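Local coordinates for ESX secretion system protein EccC (Thermomonospora curvata, PDB 4NH0), which forms part of the ESX (type VII) secretion system that exports EsxA and EsxB, has weak ATPase activity and may act as the translocase subunit, at residues 521-529 against 572-580; 702-710 against 881-889. One frame throughout, in Å; residues are numbered along the deposited sequence.

Interaction 1 of 2, residues 521-529 against 572-580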
loop_
_atom_site.group_PDB
_atom_site.type_symbol
_atom_site.label_atom_id
_atom_site.label_comp_id
_atom_site.label_asym_id
_atom_site.label_seq_id
_atom_site.Cartn_x
_atom_site.Cartn_y
_atom_site.Cartn_z
ATOM N N ALA A 521 0.316 44.272 35.074
ATOM C CA ALA A 521 0.445 45.236 33.992
ATOM C C ALA A 521 -0.190 44.672 32.731
ATOM O O ALA A 521 -0.497 43.483 32.665
ATOM C CB ALA A 521 1.906 45.577 33.750
ATOM N N TYR A 522 -0.390 45.521 31.729
ATOM C CA TYR A 522 -0.987 45.072 30.478
ATOM C C TYR A 522 -0.049 45.299 29.299
ATOM O O TYR A 522 0.868 46.116 29.370
ATOM C CB TYR A 522 -2.324 45.776 30.232
ATOM C CG TYR A 522 -2.229 47.277 30.063
ATOM C CD1 TYR A 522 -2.053 47.845 28.807
ATOM C CD2 TYR A 522 -2.329 48.126 31.157
ATOM C CE1 TYR A 522 -1.970 49.213 28.647
ATOM C CE2 TYR A 522 -2.247 49.498 31.006
ATOM C CZ TYR A 522 -2.069 50.035 29.749
ATOM O OH TYR A 522 -1.987 51.400 29.593
ATOM N N VAL A 523 -0.287 44.565 28.217
ATOM C CA VAL A 523 0.521 44.678 27.010
ATOM C C VAL A 523 -0.365 44.770 25.773
ATOM O O VAL A 523 0.124 44.961 24.660
ATOM C CB VAL A 523 1.478 43.481 26.855
ATOM C CG1 VAL A 523 2.552 43.514 27.928
ATOM C CG2 VAL A 523 0.706 42.174 26.907
ATOM N N SER A 524 -1.671 44.635 25.979
ATOM C CA SER A 524 -2.625 44.630 24.876
ATOM C C SER A 524 -3.264 46.000 24.671
ATOM O O SER A 524 -4.369 46.103 24.137
ATOM C CB SER A 524 -3.708 43.579 25.120
ATOM O OG SER A 524 -3.140 42.290 25.269
ATOM N N GLY A 525 -2.566 47.046 25.096
ATOM C CA GLY A 525 -3.056 48.403 24.934
ATOM C C GLY A 525 -2.070 49.277 24.186
ATOM O O GLY A 525 -0.994 48.819 23.809
ATOM N N PRO A 526 -2.439 50.545 23.952
ATOM C CA PRO A 526 -1.559 51.528 23.315
ATOM C C PRO A 526 -0.767 52.322 24.349
ATOM O O PRO A 526 -0.900 52.057 25.542
ATOM C CB PRO A 526 -2.542 52.427 22.575
ATOM C CG PRO A 526 -3.740 52.442 23.479
ATOM C CD PRO A 526 -3.795 51.084 24.157
ATOM N N VAL A 527 0.055 53.269 23.900
ATOM C CA VAL A 527 0.721 54.202 24.810
ATOM C C VAL A 527 0.465 55.632 24.328
ATOM O O VAL A 527 0.262 55.870 23.136
ATOM C CB VAL A 527 2.244 53.916 24.937
ATOM C CG1 VAL A 527 2.585 52.533 24.399
ATOM C CG2 VAL A 527 3.081 54.984 24.240
ATOM N N ASP A 528 0.472 56.579 25.261
ATOM C CA ASP A 528 -0.094 57.902 25.013
ATOM C C ASP A 528 0.941 59.023 24.899
ATOM O O ASP A 528 2.128 58.819 25.143
ATOM C CB ASP A 528 -1.082 58.240 26.129
ATOM C CG ASP A 528 -2.031 57.097 26.427
ATOM O OD1 ASP A 528 -3.240 57.230 26.150
ATOM O OD2 ASP A 528 -1.557 56.052 26.921
ATOM N N GLU A 529 0.466 60.205 24.517
ATOM C CA GLU A 529 1.284 61.412 24.467
ATOM C C GLU A 529 0.402 62.621 24.787
ATOM O O GLU A 529 -0.807 62.586 24.563
ATOM C CB GLU A 529 1.960 61.564 23.096
ATOM C CG GLU A 529 1.399 62.653 22.172
ATOM C CD GLU A 529 0.011 62.350 21.623
ATOM O OE1 GLU A 529 -0.541 61.270 21.921
ATOM O OE2 GLU A 529 -0.530 63.202 20.886
ATOM N N SER A 572 -6.014 51.835 17.078
ATOM C CA SER A 572 -4.601 52.020 16.769
ATOM C C SER A 572 -3.893 50.673 16.661
ATOM O O SER A 572 -4.227 49.854 15.806
ATOM C CB SER A 572 -3.931 52.891 17.832
ATOM O OG SER A 572 -2.737 53.473 17.338
ATOM N N GLU A 573 -2.911 50.453 17.529
ATOM C CA GLU A 573 -2.230 49.165 17.606
ATOM C C GLU A 573 -1.752 48.899 19.029
ATOM O O GLU A 573 -1.316 49.812 19.730
ATOM C CB GLU A 573 -1.056 49.107 16.624
ATOM C CG GLU A 573 0.028 50.145 16.865
ATOM C CD GLU A 573 1.255 49.910 16.006
ATOM O OE1 GLU A 573 1.319 48.860 15.333
ATOM O OE2 GLU A 573 2.157 50.773 16.006
ATOM N N SER A 574 -1.843 47.643 19.454
ATOM C CA SER A 574 -1.484 47.268 20.817
ATOM C C SER A 574 0.022 47.326 21.040
ATOM O O SER A 574 0.803 47.221 20.096
ATOM C CB SER A 574 -2.004 45.865 21.138
ATOM O OG SER A 574 -1.390 44.892 20.312
ATOM N N LEU A 575 0.418 47.493 22.299
ATOM C CA LEU A 575 1.829 47.514 22.668
ATOM C C LEU A 575 2.468 46.165 22.375
ATOM O O LEU A 575 3.655 46.085 22.063
ATOM C CB LEU A 575 1.992 47.877 24.147
ATOM C CG LEU A 575 3.404 48.057 24.709
ATOM C CD1 LEU A 575 3.416 49.189 25.720
ATOM C CD2 LEU A 575 3.906 46.776 25.354
ATOM N N PHE A 576 1.668 45.109 22.481
ATOM C CA PHE A 576 2.124 43.757 22.192
ATOM C C PHE A 576 2.658 43.655 20.769
ATOM O O PHE A 576 3.783 43.208 20.550
ATOM C CB PHE A 576 0.984 42.757 22.399
ATOM C CG PHE A 576 1.393 41.322 22.224
ATOM C CD1 PHE A 576 1.299 40.704 20.987
ATOM C CD2 PHE A 576 1.864 40.589 23.299
ATOM C CE1 PHE A 576 1.672 39.384 20.828
ATOM C CE2 PHE A 576 2.238 39.268 23.145
ATOM C CZ PHE A 576 2.142 38.667 21.908
ATOM N N ASP A 577 1.842 44.079 19.810
ATOM C CA ASP A 577 2.204 44.015 18.399
ATOM C C ASP A 577 3.453 44.835 18.099
ATOM O O ASP A 577 4.314 44.407 17.334
ATOM C CB ASP A 577 1.043 44.500 17.530
ATOM C CG ASP A 577 -0.183 43.617 17.651
ATOM O OD1 ASP A 577 -0.020 42.393 17.835
ATOM O OD2 ASP A 577 -1.309 44.149 17.563
ATOM N N VAL A 578 3.547 46.013 18.708
ATOM C CA VAL A 578 4.682 46.904 18.496
ATOM C C VAL A 578 5.987 46.261 18.955
ATOM O O VAL A 578 7.007 46.350 18.273
ATOM C CB VAL A 578 4.490 48.244 19.234
ATOM C CG1 VAL A 578 5.707 49.135 19.049
ATOM C CG2 VAL A 578 3.235 48.943 18.740
ATOM N N VAL A 579 5.945 45.606 20.110
ATOM C CA VAL A 579 7.126 44.953 20.660
ATOM C C VAL A 579 7.565 43.768 19.805
ATOM O O VAL A 579 8.695 43.732 19.322
ATOM C CB VAL A 579 6.881 44.470 22.101
ATOM C CG1 VAL A 579 8.038 43.610 22.574
ATOM C CG2 VAL A 579 6.680 45.654 23.030
ATOM N N VAL A 580 6.663 42.808 19.620
ATOM C CA VAL A 580 6.960 41.587 18.874
ATOM C C VAL A 580 7.473 41.886 17.467
ATOM O O VAL A 580 8.378 41.214 16.971
ATOM C CB VAL A 580 5.716 40.679 18.777
ATOM C CG1 VAL A 580 6.025 39.423 17.980
ATOM C CG2 VAL A 580 5.218 40.316 20.165
#
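Leu575 and Phe576 turn their backbone N-H groups to carbonyl oxygens of the loop 521-529. Leu575 N donates to Gly525 O, a bond modelled very short, so its exact length is doubtful; Phe576 N donates weakly to Val523 O, at 2.7 Å and an N-H...O angle of only 122°. Asp577 N is served from within its own segment by a weak, long bond to OG of Ser574, the N-cap. All three first-turn amides of helix 575-583, which no earlier helical carbonyl could reach, thus find acceptors, and serine suits the cap because its short hydroxyl reaches back to the helix. The loop follows strand 518-520, the last in sequence in the sheet of the first P-loop ATPase domain, so the helix start is tied to the loop leaving that strand. Apolar contacts flank the bonds. Val527 CG1 meets Leu575 CD1 at 3.7 Å, the two side chains crossing nearly at right angles. With CG anti to the backbone N (chi1 -176°), Phe576 sends its ring off the loop, and just the edge, at CD2, comes 4.1 Å from Val523 CG2. Arg322, on helix 317-329, makes a cation-pi contact with this ring. Outside the pair, Glu319 accepts from Ser524 OG and Val523 N.

Interaction 2 of 2, residues 702-710 against 881-889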
loop_
_atom_site.group_PDB
_atom_site.type_symbol
_atom_site.label_atom_id
_atom_site.label_comp_id
_atom_site.label_asym_id
_atom_site.label_seq_id
_atom_site.Cartn_x
_atom_site.Cartn_y
_atom_site.Cartn_z
ATOM N N ALA A 702 -5.414 1.844 -13.638
ATOM C CA ALA A 702 -5.404 2.035 -15.085
ATOM C C ALA A 702 -4.738 3.348 -15.491
ATOM O O ALA A 702 -4.412 3.549 -16.659
ATOM C CB ALA A 702 -6.822 1.978 -15.629
ATOM N N GLY A 703 -4.538 4.237 -14.524
ATOM C CA GLY A 703 -3.890 5.508 -14.783
ATOM C C GLY A 703 -2.395 5.366 -14.992
ATOM O O GLY A 703 -1.757 6.234 -15.586
ATOM N N LEU A 704 -1.834 4.266 -14.500
ATOM C CA LEU A 704 -0.404 4.013 -14.619
ATOM C C LEU A 704 -0.094 3.085 -15.787
ATOM O O LEU A 704 1.046 2.663 -15.964
ATOM C CB LEU A 704 0.143 3.410 -13.323
ATOM C CG LEU A 704 -0.015 4.236 -12.047
ATOM C CD1 LEU A 704 0.540 3.477 -10.854
ATOM C CD2 LEU A 704 0.671 5.579 -12.192
ATOM N N ALA A 705 -1.110 2.776 -16.584
ATOM C CA ALA A 705 -0.974 1.806 -17.666
ATOM C C ALA A 705 0.003 2.257 -18.747
ATOM O O ALA A 705 0.557 1.433 -19.472
ATOM C CB ALA A 705 -2.333 1.519 -18.282
ATOM N N GLU A 706 0.211 3.565 -18.853
ATOM C CA GLU A 706 1.084 4.108 -19.886
ATOM C C GLU A 706 2.530 4.211 -19.416
ATOM O O GLU A 706 3.402 4.654 -20.163
ATOM C CB GLU A 706 0.581 5.478 -20.344
ATOM C CG GLU A 706 -0.767 5.430 -21.045
ATOM C CD GLU A 706 -1.220 6.790 -21.535
ATOM O OE1 GLU A 706 -0.467 7.426 -22.301
ATOM O OE2 GLU A 706 -2.328 7.221 -21.156
ATOM N N LEU A 707 2.781 3.806 -18.176
ATOM C CA LEU A 707 4.143 3.732 -17.666
ATOM C C LEU A 707 4.939 2.706 -18.458
ATOM O O LEU A 707 4.413 1.660 -18.829
ATOM C CB LEU A 707 4.153 3.367 -16.181
ATOM C CG LEU A 707 4.050 4.504 -15.166
ATOM C CD1 LEU A 707 3.919 3.943 -13.763
ATOM C CD2 LEU A 707 5.260 5.412 -15.265
ATOM N N PRO A 708 6.216 3.005 -18.724
ATOM C CA PRO A 708 7.073 2.043 -19.419
ATOM C C PRO A 708 7.440 0.867 -18.520
ATOM O O PRO A 708 7.942 -0.147 -19.002
ATOM C CB PRO A 708 8.305 2.872 -19.781
ATOM C CG PRO A 708 8.351 3.936 -18.742
ATOM C CD PRO A 708 6.921 4.263 -18.429
ATOM N N HIS A 709 7.181 1.008 -17.224
ATOM C CA HIS A 709 7.497 -0.038 -16.257
ATOM C C HIS A 709 6.399 -1.092 -16.169
ATOM O O HIS A 709 6.662 -2.239 -15.815
ATOM C CB HIS A 709 7.740 0.569 -14.875
ATOM C CG HIS A 709 8.880 1.538 -14.833
ATOM N ND1 HIS A 709 8.792 2.815 -15.344
ATOM C CD2 HIS A 709 10.134 1.417 -14.338
ATOM C CE1 HIS A 709 9.941 3.439 -15.165
ATOM N NE2 HIS A 709 10.774 2.613 -14.558
ATOM N N VAL A 710 5.167 -0.705 -16.486
ATOM C CA VAL A 710 4.058 -1.651 -16.455
ATOM C C VAL A 710 3.898 -2.324 -17.812
ATOM O O VAL A 710 4.264 -1.763 -18.843
ATOM C CB VAL A 710 2.734 -0.972 -16.055
ATOM C CG1 VAL A 710 2.911 -0.180 -14.771
ATOM C CG2 VAL A 710 2.235 -0.074 -17.169
ATOM N N ILE A 881 -1.185 12.616 -11.374
ATOM C CA ILE A 881 -0.663 11.313 -11.773
ATOM C C ILE A 881 -0.379 11.256 -13.271
ATOM O O ILE A 881 0.662 10.755 -13.697
ATOM C CB ILE A 881 -1.642 10.179 -11.402
ATOM C CG1 ILE A 881 -1.890 10.157 -9.893
ATOM C CG2 ILE A 881 -1.109 8.835 -11.865
ATOM C CD1 ILE A 881 -2.837 9.064 -9.449
ATOM N N ALA A 882 -1.306 11.784 -14.062
ATOM C CA ALA A 882 -1.190 11.762 -15.517
ATOM C C ALA A 882 0.048 12.506 -16.008
ATOM O O ALA A 882 0.628 12.151 -17.034
ATOM C CB ALA A 882 -2.440 12.350 -16.149
ATOM N N THR A 883 0.450 13.537 -15.273
ATOM C CA THR A 883 1.618 14.328 -15.644
ATOM C C THR A 883 2.914 13.630 -15.247
ATOM O O THR A 883 3.939 13.788 -15.910
ATOM C CB THR A 883 1.580 15.724 -14.999
ATOM O OG1 THR A 883 1.372 15.595 -13.588
ATOM C CG2 THR A 883 0.457 16.555 -15.596
ATOM N N THR A 884 2.865 12.861 -14.165
ATOM C CA THR A 884 4.028 12.110 -13.709
ATOM C C THR A 884 4.368 10.997 -14.694
ATOM O O THR A 884 5.520 10.839 -15.093
ATOM C CB THR A 884 3.802 11.494 -12.319
ATOM O OG1 THR A 884 2.764 10.512 -12.394
ATOM C CG2 THR A 884 3.409 12.564 -11.320
ATOM N N VAL A 885 3.351 10.231 -15.076
ATOM C CA VAL A 885 3.511 9.148 -16.039
ATOM C C VAL A 885 4.030 9.683 -17.368
ATOM O O VAL A 885 4.898 9.078 -17.998
ATOM C CB VAL A 885 2.182 8.403 -16.273
ATOM C CG1 VAL A 885 2.372 7.263 -17.259
ATOM C CG2 VAL A 885 1.630 7.884 -14.958
ATOM N N LYS A 886 3.495 10.827 -17.779
ATOM C CA LYS A 886 3.920 11.485 -19.007
ATOM C C LYS A 886 5.404 11.829 -18.958
ATOM O O LYS A 886 6.113 11.708 -19.956
ATOM C CB LYS A 886 3.097 12.752 -19.245
ATOM C CG LYS A 886 3.410 13.464 -20.550
ATOM C CD LYS A 886 2.704 14.807 -20.633
ATOM C CE LYS A 886 2.919 15.457 -21.989
ATOM N NZ LYS A 886 4.335 15.355 -22.433
ATOM N N THR A 887 5.866 12.249 -17.786
ATOM C CA THR A 887 7.253 12.657 -17.605
ATOM C C THR A 887 8.206 11.468 -17.682
ATOM O O THR A 887 9.259 11.546 -18.311
ATOM C CB THR A 887 7.453 13.374 -16.259
ATOM O OG1 THR A 887 6.452 14.387 -16.101
ATOM C CG2 THR A 887 8.832 14.009 -16.191
ATOM N N ILE A 888 7.826 10.368 -17.041
ATOM C CA ILE A 888 8.669 9.179 -16.989
ATOM C C ILE A 888 8.760 8.488 -18.346
ATOM O O ILE A 888 9.834 8.048 -18.757
ATOM C CB ILE A 888 8.152 8.170 -15.946
ATOM C CG1 ILE A 888 8.027 8.836 -14.577
ATOM C CG2 ILE A 888 9.074 6.964 -15.863
ATOM C CD1 ILE A 888 7.519 7.912 -13.496
ATOM N N ARG A 889 7.630 8.397 -19.039
ATOM C CA ARG A 889 7.580 7.725 -20.333
ATOM C C ARG A 889 8.427 8.448 -21.374
ATOM O O ARG A 889 9.191 7.823 -22.108
ATOM C CB ARG A 889 6.135 7.614 -20.826
ATOM C CG ARG A 889 5.981 6.763 -22.077
ATOM C CD ARG A 889 4.540 6.723 -22.563
ATOM N NE ARG A 889 4.125 7.984 -23.170
ATOM C CZ ARG A 889 3.366 8.891 -22.564
ATOM N NH1 ARG A 889 2.937 8.678 -21.328
ATOM N NH2 ARG A 889 3.036 10.010 -23.192
#
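Val885 sets its two methyls against the type I beta turn running from Leu704 to Leu707, and round this residue the loop joining strands 689-694 and 710-714 packs on helix 877-891. Strand 710-714 is an outermost strand of the second FtsK domain's P-loop sheet. A beta-branched valine suits the place, since its methyls diverge close to the helix backbone: CG1 lies 3.8 Å from Leu707 CG and also reaches the turn's backbone, while CG2 meets Leu704 CD2 at 3.7 Å. Both leucines cross the valine at about a right angle. Leu704 CD2 also touches Ile881 CG2, one helical turn earlier. Leu707 instead crosses Ile888 obliquely, CD2 to CD1, and Pro708 lays its CD 4.0 Å from Arg889 CA, a compact ring, closed on its own backbone, that fits close to the helix. Arg889 leaves the helix with CG anti to the backbone N, its CD passing 3.4 Å from Glu706 O, and bends at chi3 (73°). Its guanidinium then has Glu706 OE1 over one face, carboxylate and guanidinium planes 33° apart, a long ion pair in which no N-H points at the oxygen. Were Arg889 an alanine, Glu706 would probably be left without this opposite charge, and Glu706 O without the CD methylene packed beside it. His709 presents its ring edge, CE1 lying 3.7 Å from Ile888 CG2, while its NE2 is hydrogen-bonded to His684 O.

Overall arrangement
Interactions 1 and 2 lie in successive ATPase domains whose sheets share one strand order, with centres 58 Å apart and no touch between them. Each involves a helix that follows the last strand of its sheet in sequence, 575-583 or 877-891, and each borders the helix after a P-loop, 317-329 or 669-683. What meets these helices differs. In interaction 1 a loop reaches the helix start, where first-turn amides have no acceptor from an earlier turn, so backbone polarity leads in a partly buried contact far from the chain's centre. In interaction 2 a loop meets the flank of a helix already hydrogen-bonded internally; apolar side chains fill a mostly buried interface, with the Glu706-Arg889 pair at its more solvent-accessible side.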